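PDB 2HQ7: protein, related to general stress protein 26(GS26) of B.subtilis from Clostridium acetobutylicum, which probably acts as a flavin-dependent oxidoreductase of the pyridoxamine 5'-phosphate oxidase family and is related to a bacterial general stress protein. Local coordinates for the interface of chains A and B. Coordinates in Å, arbitrary orientation; residue numbers count along the deposited sequence, not the author numbering. Chains: chain A/B, Protein, related to general stress protein 26(GS26) of B.subtilis.

Contact 1: the interface of chains A and B. Residues chain A 25-26, 30, 32, 67; chain B 25-26, 30, 32.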
loop_
_atom_site.group_PDB
_atom_site.type_symbol
_atom_site.label_atom_id
_atom_site.label_comp_id
_atom_site.label_asym_id
_atom_site.label_seq_id
_atom_site.Cartn_x
_atom_site.Cartn_y
_atom_site.Cartn_z
ATOM N N THR A 25 -4.692 5.649 3.111
ATOM C CA THR A 25 -5.566 6.675 3.692
ATOM C C THR A 25 -6.629 5.937 4.459
ATOM O O THR A 25 -6.830 4.738 4.257
ATOM C CB THR A 25 -6.239 7.557 2.612
ATOM O OG1 THR A 25 -7.047 6.732 1.772
ATOM C CG2 THR A 25 -5.199 8.216 1.712
ATOM N N ASN A 26 -7.284 6.653 5.361
ATOM C CA ASN A 26 -8.375 6.119 6.151
ATOM C C ASN A 26 -9.690 6.239 5.394
ATOM O O ASN A 26 -10.185 7.327 5.151
ATOM C CB ASN A 26 -8.469 6.879 7.463
ATOM C CG ASN A 26 -7.382 6.501 8.435
ATOM O OD1 ASN A 26 -7.194 5.320 8.740
ATOM N ND2 ASN A 26 -6.679 7.505 8.970
ATOM N N GLY A 30 -14.243 2.506 8.124
ATOM C CA GLY A 30 -13.206 2.036 9.018
ATOM C C GLY A 30 -12.144 1.236 8.327
ATOM O O GLY A 30 -11.292 0.662 8.999
ATOM N N PRO A 32 -8.889 0.753 5.756
ATOM C CA PRO A 32 -7.848 1.455 5.036
ATOM C C PRO A 32 -8.067 1.347 3.550
ATOM O O PRO A 32 -8.770 0.446 3.072
ATOM C CB PRO A 32 -6.555 0.704 5.418
ATOM C CG PRO A 32 -6.936 -0.240 6.493
ATOM C CD PRO A 32 -8.373 -0.462 6.416
ATOM N N LYS A 67 -4.717 11.736 8.292
ATOM C CA LYS A 67 -3.652 10.790 8.675
ATOM C C LYS A 67 -3.468 9.706 7.626
ATOM O O LYS A 67 -4.432 8.993 7.309
ATOM C CB LYS A 67 -3.988 10.136 9.987
ATOM C CG LYS A 67 -3.908 11.088 11.154
ATOM C CD LYS A 67 -4.142 10.357 12.441
ATOM C CE LYS A 67 -4.160 11.297 13.614
ATOM N NZ LYS A 67 -4.405 10.516 14.893
ATOM N N THR B 25 -3.494 -1.837 6.869
ATOM C CA THR B 25 -4.129 -2.095 8.130
ATOM C C THR B 25 -4.296 -0.784 8.899
ATOM O O THR B 25 -3.700 0.224 8.564
ATOM C CB THR B 25 -3.295 -3.061 9.010
ATOM O OG1 THR B 25 -1.958 -2.563 9.137
ATOM C CG2 THR B 25 -3.273 -4.438 8.461
ATOM N N ASN B 26 -5.113 -0.839 9.933
ATOM C CA ASN B 26 -5.333 0.296 10.819
ATOM C C ASN B 26 -4.306 0.271 11.927
ATOM O O ASN B 26 -4.390 -0.566 12.803
ATOM C CB ASN B 26 -6.715 0.242 11.402
ATOM C CG ASN B 26 -7.788 0.481 10.368
ATOM O OD1 ASN B 26 -8.731 -0.287 10.251
ATOM N ND2 ASN B 26 -7.642 1.535 9.614
ATOM N N GLY B 30 -4.404 6.005 14.854
ATOM C CA GLY B 30 -5.303 6.398 13.795
ATOM C C GLY B 30 -4.654 6.565 12.429
ATOM O O GLY B 30 -5.301 7.070 11.514
ATOM N N PRO B 32 -2.991 4.810 8.959
ATOM C CA PRO B 32 -2.929 3.544 8.270
ATOM C C PRO B 32 -1.483 3.082 8.162
ATOM O O PRO B 32 -0.548 3.860 8.312
ATOM C CB PRO B 32 -3.512 3.847 6.897
ATOM C CG PRO B 32 -3.936 5.229 6.929
ATOM C CD PRO B 32 -3.301 5.907 8.042
HETATM O O HOH W 1 -8.920 3.302 8.088
HETATM O O HOH W 2 -6.036 3.556 10.242
HETATM O O HOH W 3 -11.427 0.906 11.623
#
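A:Asn26 reaches across to B:Gly30 with its amide nitrogen: ND2 donates to the backbone carbonyl O at 2.9 Å, running almost straight down the C=O direction (163°) and tilted somewhat from the amide plane. The other arm, OD1, faces water 1 and water 2, and the B:Asn26 atom modelled as ND2 lies 2.7 Å from each of them, so a pair of water bridges joins the two amides near the two-fold axis. The twin of the direct bond is less clear. B:Asn26 OD1 is modelled 3.0 Å from A:Gly30 O, which sets two acceptors against each other. With the last torsion of B:Asn26 at 129° against -53° in A:Asn26, its O and N have probably been exchanged in the model; turning the amide over would restore the symmetric bond and face both waters with its oxygen.

Behind the amides the two prolines wedge in. A:Pro32 CG presses on the backbone of B:Thr25, 3.6 Å from its C, while B:Pro32 does the same to A:Thr25 and also puts CD 3.4 Å from A:Lys67 O. Each proline crosses the partner's asparagine side chain at about a right angle, backing the amide. In the fold, A:Thr25 and A:Asn26 finish strand 20-26, A:Gly30 ends the short 3-10 helix 28-30, and A:Pro32 opens strand 32-43; the B copies do the same, and the two turns interlock.

Contact 2: the interface of chains A and B. Residues chain A 67-68, 84-86, 125; chain B 31-33.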
loop_
_atom_site.group_PDB
_atom_site.type_symbol
_atom_site.label_atom_id
_atom_site.label_comp_id
_atom_site.label_asym_id
_atom_site.label_seq_id
_atom_site.Cartn_x
_atom_site.Cartn_y
_atom_site.Cartn_z
ATOM N N LYS A 67 -4.717 11.736 8.292
ATOM C CA LYS A 67 -3.652 10.790 8.675
ATOM C C LYS A 67 -3.468 9.706 7.626
ATOM O O LYS A 67 -4.432 8.993 7.309
ATOM C CB LYS A 67 -3.988 10.136 9.987
ATOM C CG LYS A 67 -3.908 11.088 11.154
ATOM C CD LYS A 67 -4.142 10.357 12.441
ATOM C CE LYS A 67 -4.160 11.297 13.614
ATOM N NZ LYS A 67 -4.405 10.516 14.893
ATOM N N ILE A 68 -2.239 9.587 7.118
ATOM C CA ILE A 68 -1.908 8.695 5.998
ATOM C C ILE A 68 -0.561 8.032 6.215
ATOM O O ILE A 68 0.145 8.332 7.194
ATOM C CB ILE A 68 -1.873 9.437 4.648
ATOM C CG1 ILE A 68 -0.686 10.365 4.514
ATOM C CG2 ILE A 68 -3.126 10.263 4.397
ATOM C CD1 ILE A 68 -0.335 10.471 3.053
ATOM N N VAL A 84 4.804 7.480 7.985
ATOM C CA VAL A 84 3.517 7.818 8.521
ATOM C C VAL A 84 3.503 9.298 8.876
ATOM O O VAL A 84 4.468 9.814 9.396
ATOM C CB VAL A 84 3.272 6.964 9.760
ATOM C CG1 VAL A 84 2.097 7.451 10.502
ATOM C CG2 VAL A 84 3.100 5.479 9.358
ATOM N N GLY A 85 2.390 9.967 8.605
ATOM C CA GLY A 85 2.196 11.399 8.961
ATOM C C GLY A 85 0.859 11.921 8.445
ATOM O O GLY A 85 -0.114 11.168 8.330
ATOM N N THR A 86 0.814 13.201 8.107
ATOM C CA THR A 86 -0.404 13.856 7.660
ATOM C C THR A 86 -0.213 14.495 6.279
ATOM O O THR A 86 0.900 14.793 5.880
ATOM C CB THR A 86 -0.818 14.912 8.640
ATOM O OG1 THR A 86 0.223 15.889 8.749
ATOM C CG2 THR A 86 -1.070 14.294 9.985
ATOM N N GLU A 125 6.151 11.956 10.087
ATOM C CA GLU A 125 6.511 12.044 11.500
ATOM C C GLU A 125 7.330 10.844 11.962
ATOM O O GLU A 125 8.210 10.976 12.811
ATOM C CB GLU A 125 5.256 12.072 12.345
ATOM C CG GLU A 125 4.217 13.060 11.881
ATOM C CD GLU A 125 2.949 12.967 12.723
ATOM O OE1 GLU A 125 3.077 12.684 13.952
ATOM O OE2 GLU A 125 1.847 13.179 12.154
ATOM N N TYR B 31 -3.401 6.135 12.294
ATOM C CA TYR B 31 -2.679 6.139 11.016
ATOM C C TYR B 31 -2.784 4.794 10.297
ATOM O O TYR B 31 -2.669 3.740 10.934
ATOM C CB TYR B 31 -1.208 6.420 11.259
ATOM C CG TYR B 31 -0.908 7.782 11.820
ATOM C CD1 TYR B 31 -0.885 8.011 13.199
ATOM C CD2 TYR B 31 -0.651 8.846 10.973
ATOM C CE1 TYR B 31 -0.602 9.283 13.711
ATOM C CE2 TYR B 31 -0.359 10.095 11.463
ATOM C CZ TYR B 31 -0.339 10.321 12.827
ATOM O OH TYR B 31 -0.060 11.608 13.264
ATOM N N PRO B 32 -2.991 4.810 8.959
ATOM C CA PRO B 32 -2.929 3.544 8.270
ATOM C C PRO B 32 -1.483 3.082 8.162
ATOM O O PRO B 32 -0.548 3.860 8.312
ATOM C CB PRO B 32 -3.512 3.847 6.897
ATOM C CG PRO B 32 -3.936 5.229 6.929
ATOM C CD PRO B 32 -3.301 5.907 8.042
ATOM N N ASN B 33 -1.311 1.796 8.001
ATOM C CA ASN B 33 0.004 1.237 7.880
ATOM C C ASN B 33 -0.086 0.315 6.689
ATOM O O ASN B 33 -1.132 -0.223 6.414
ATOM C CB ASN B 33 0.401 0.425 9.105
ATOM C CG ASN B 33 0.719 1.250 10.328
ATOM O OD1 ASN B 33 1.068 0.650 11.349
ATOM N ND2 ASN B 33 0.611 2.592 10.266
#
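B:Tyr31 inserts its whole side chain into chain A between A:Lys67 and A:Val84. Starting at CB, the first neighbour is A:Val84 CG1, 3.5 Å away; the same methyl lies beside the CG-CD2 edge, on the face away from the lysine, modelled too close to be read literally. A chi2 of 89° turns the ring so that its other face meets the extended aliphatic chain of A:Lys67, which crosses the tyrosine at about a right angle. The lysine CD stands over the ring centre, 3.8 Å from the centroid, as a CH-pi contact, and its CG lies 3.7 Å from CE2. At the ring's rim CE2 points to A:Gly85 O, in the ring plane at 3.3 Å. The phenol oxygen OH finally donates to A:Glu125 OE2 at 2.7 Å, meeting the carboxylate on its syn side but 32° out of its plane; carboxylate and ring stand nearly perpendicular, 82° apart. Alongside, B:Pro32 CD packs 3.7 Å from A:Ile68 CA. The tyrosine thus acts as an anchor: the lysine chain covers one face, A:Val84 closes on the ring's base from the other side, and the tethered hydroxyl helps pin the start of strand 32-43 against strands 67-73, 79-90 and 117-131 of the other subunit.

Contact 3: the interface of chains A and B. Residues chain A 22, 71, 73; chain B 22, 36.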
loop_
_atom_site.group_PDB
_atom_site.type_symbol
_atom_site.label_atom_id
_atom_site.label_comp_id
_atom_site.label_asym_id
_atom_site.label_seq_id
_atom_site.Cartn_x
_atom_site.Cartn_y
_atom_site.Cartn_z
HETATM N N MSE A 22 2.930 4.246 -2.836
HETATM C CA MSE A 22 1.658 3.691 -2.445
HETATM C C MSE A 22 1.203 4.570 -1.325
HETATM O O MSE A 22 1.985 4.851 -0.418
HETATM C CB MSE A 22 1.792 2.258 -1.914
HETATM C CG MSE A 22 2.256 1.193 -2.910
HETATM SE SE MSE A 22 1.514 1.435 -4.692
HETATM C CE MSE A 22 3.076 2.117 -5.660
ATOM N N TYR A 71 4.220 4.139 1.299
ATOM C CA TYR A 71 5.046 2.958 1.277
ATOM C C TYR A 71 5.838 2.928 -0.024
ATOM O O TYR A 71 5.259 3.095 -1.082
ATOM C CB TYR A 71 4.185 1.706 1.354
ATOM C CG TYR A 71 4.989 0.432 1.557
ATOM C CD1 TYR A 71 5.318 0.009 2.834
ATOM C CD2 TYR A 71 5.348 -0.369 0.502
ATOM C CE1 TYR A 71 6.025 -1.137 3.041
ATOM C CE2 TYR A 71 6.090 -1.525 0.705
ATOM C CZ TYR A 71 6.400 -1.910 1.984
ATOM O OH TYR A 71 7.129 -3.060 2.222
ATOM N N VAL A 73 8.188 0.578 -2.185
ATOM C CA VAL A 73 8.600 -0.777 -2.498
ATOM C C VAL A 73 10.042 -0.841 -3.011
ATOM O O VAL A 73 10.429 -0.118 -3.930
ATOM C CB VAL A 73 7.663 -1.369 -3.587
ATOM C CG1 VAL A 73 8.104 -2.758 -4.016
ATOM C CG2 VAL A 73 6.207 -1.406 -3.072
HETATM N N MSE B 22 0.575 -5.928 -1.080
HETATM C CA MSE B 22 0.676 -4.824 -0.135
HETATM C C MSE B 22 -0.563 -4.868 0.725
HETATM O O MSE B 22 -1.684 -4.893 0.191
HETATM C CB MSE B 22 0.631 -3.512 -0.851
HETATM C CG MSE B 22 1.430 -3.363 -2.099
HETATM SE SE MSE B 22 2.972 -2.524 -1.513
HETATM C CE MSE B 22 3.905 -4.205 -1.167
ATOM N N ALA B 36 4.227 -5.247 3.135
ATOM C CA ALA B 36 4.284 -6.314 2.127
ATOM C C ALA B 36 4.072 -7.695 2.778
ATOM O O ALA B 36 4.563 -7.970 3.873
ATOM C CB ALA B 36 5.605 -6.273 1.350
HETATM O O HOH W 4 6.778 -4.359 4.391
#
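B:Met22, a selenomethionine, packs its selenium into the notch between A:Val73 and A:Tyr71. SE lies 3.8 Å from A:Val73 CG2 and equally far from A:Tyr71 CD2. The terminal methyl CE follows, 3.9 Å from A:Tyr71 CE2; both atoms sit outside the CD2-CE2 edge and off the ring plane, and the two side chains cross obliquely. The bent chain of B:Met22 lays both SE and CE against chain A, and it hides more surface than any other residue of the patch. A:Val73 CG2 sits in the plane of the tyrosine ring at its edge, so ring and methyl together shape the notch.

A:Tyr71 itself reaches further over, its CG anti to the backbone N (chi1 -171°), until the phenol OH comes 3.7 Å from B:Ala36 CB. Water 4 completes this end: it is 2.6 Å from A:Tyr71 OH and 3.0 Å from B:Ala36 N, linking the hydroxyl to the partner's backbone. Back towards the two-fold, A:Met22 CG approaches B:Met22 SE at 4.0 Å, and the two selenomethionine chains cross at about a right angle. The two copies do not adopt the same conformation, and A:Met22 buries much less surface, a local departure from the two-fold symmetry of the dimer. The patch gives the interface a largely apolar filling between the strands, with a water-linked tyrosine hydroxyl at one end of the group, and probably helps hold the two subunits together.

Contact 1 and contact 2 lie about 8 Å apart between the centres of their C-alpha atoms and share A:Lys67 and B:Pro32; contact 3 is about 14 Å from either. Strands 32-43 and 67-73 contribute to all three contacts, and strand 20-26 to contacts 1 and 3. Contacts 1 and 2 therefore fasten one end of these strands by polar bonds and an inserted tyrosine, and contact 3 packs them further along through apolar groups. Because the interface is two-fold symmetric, each patch recurs with the chains exchanged, which fits the dimers typical of this family, although the structure alone does not prove the state in solution.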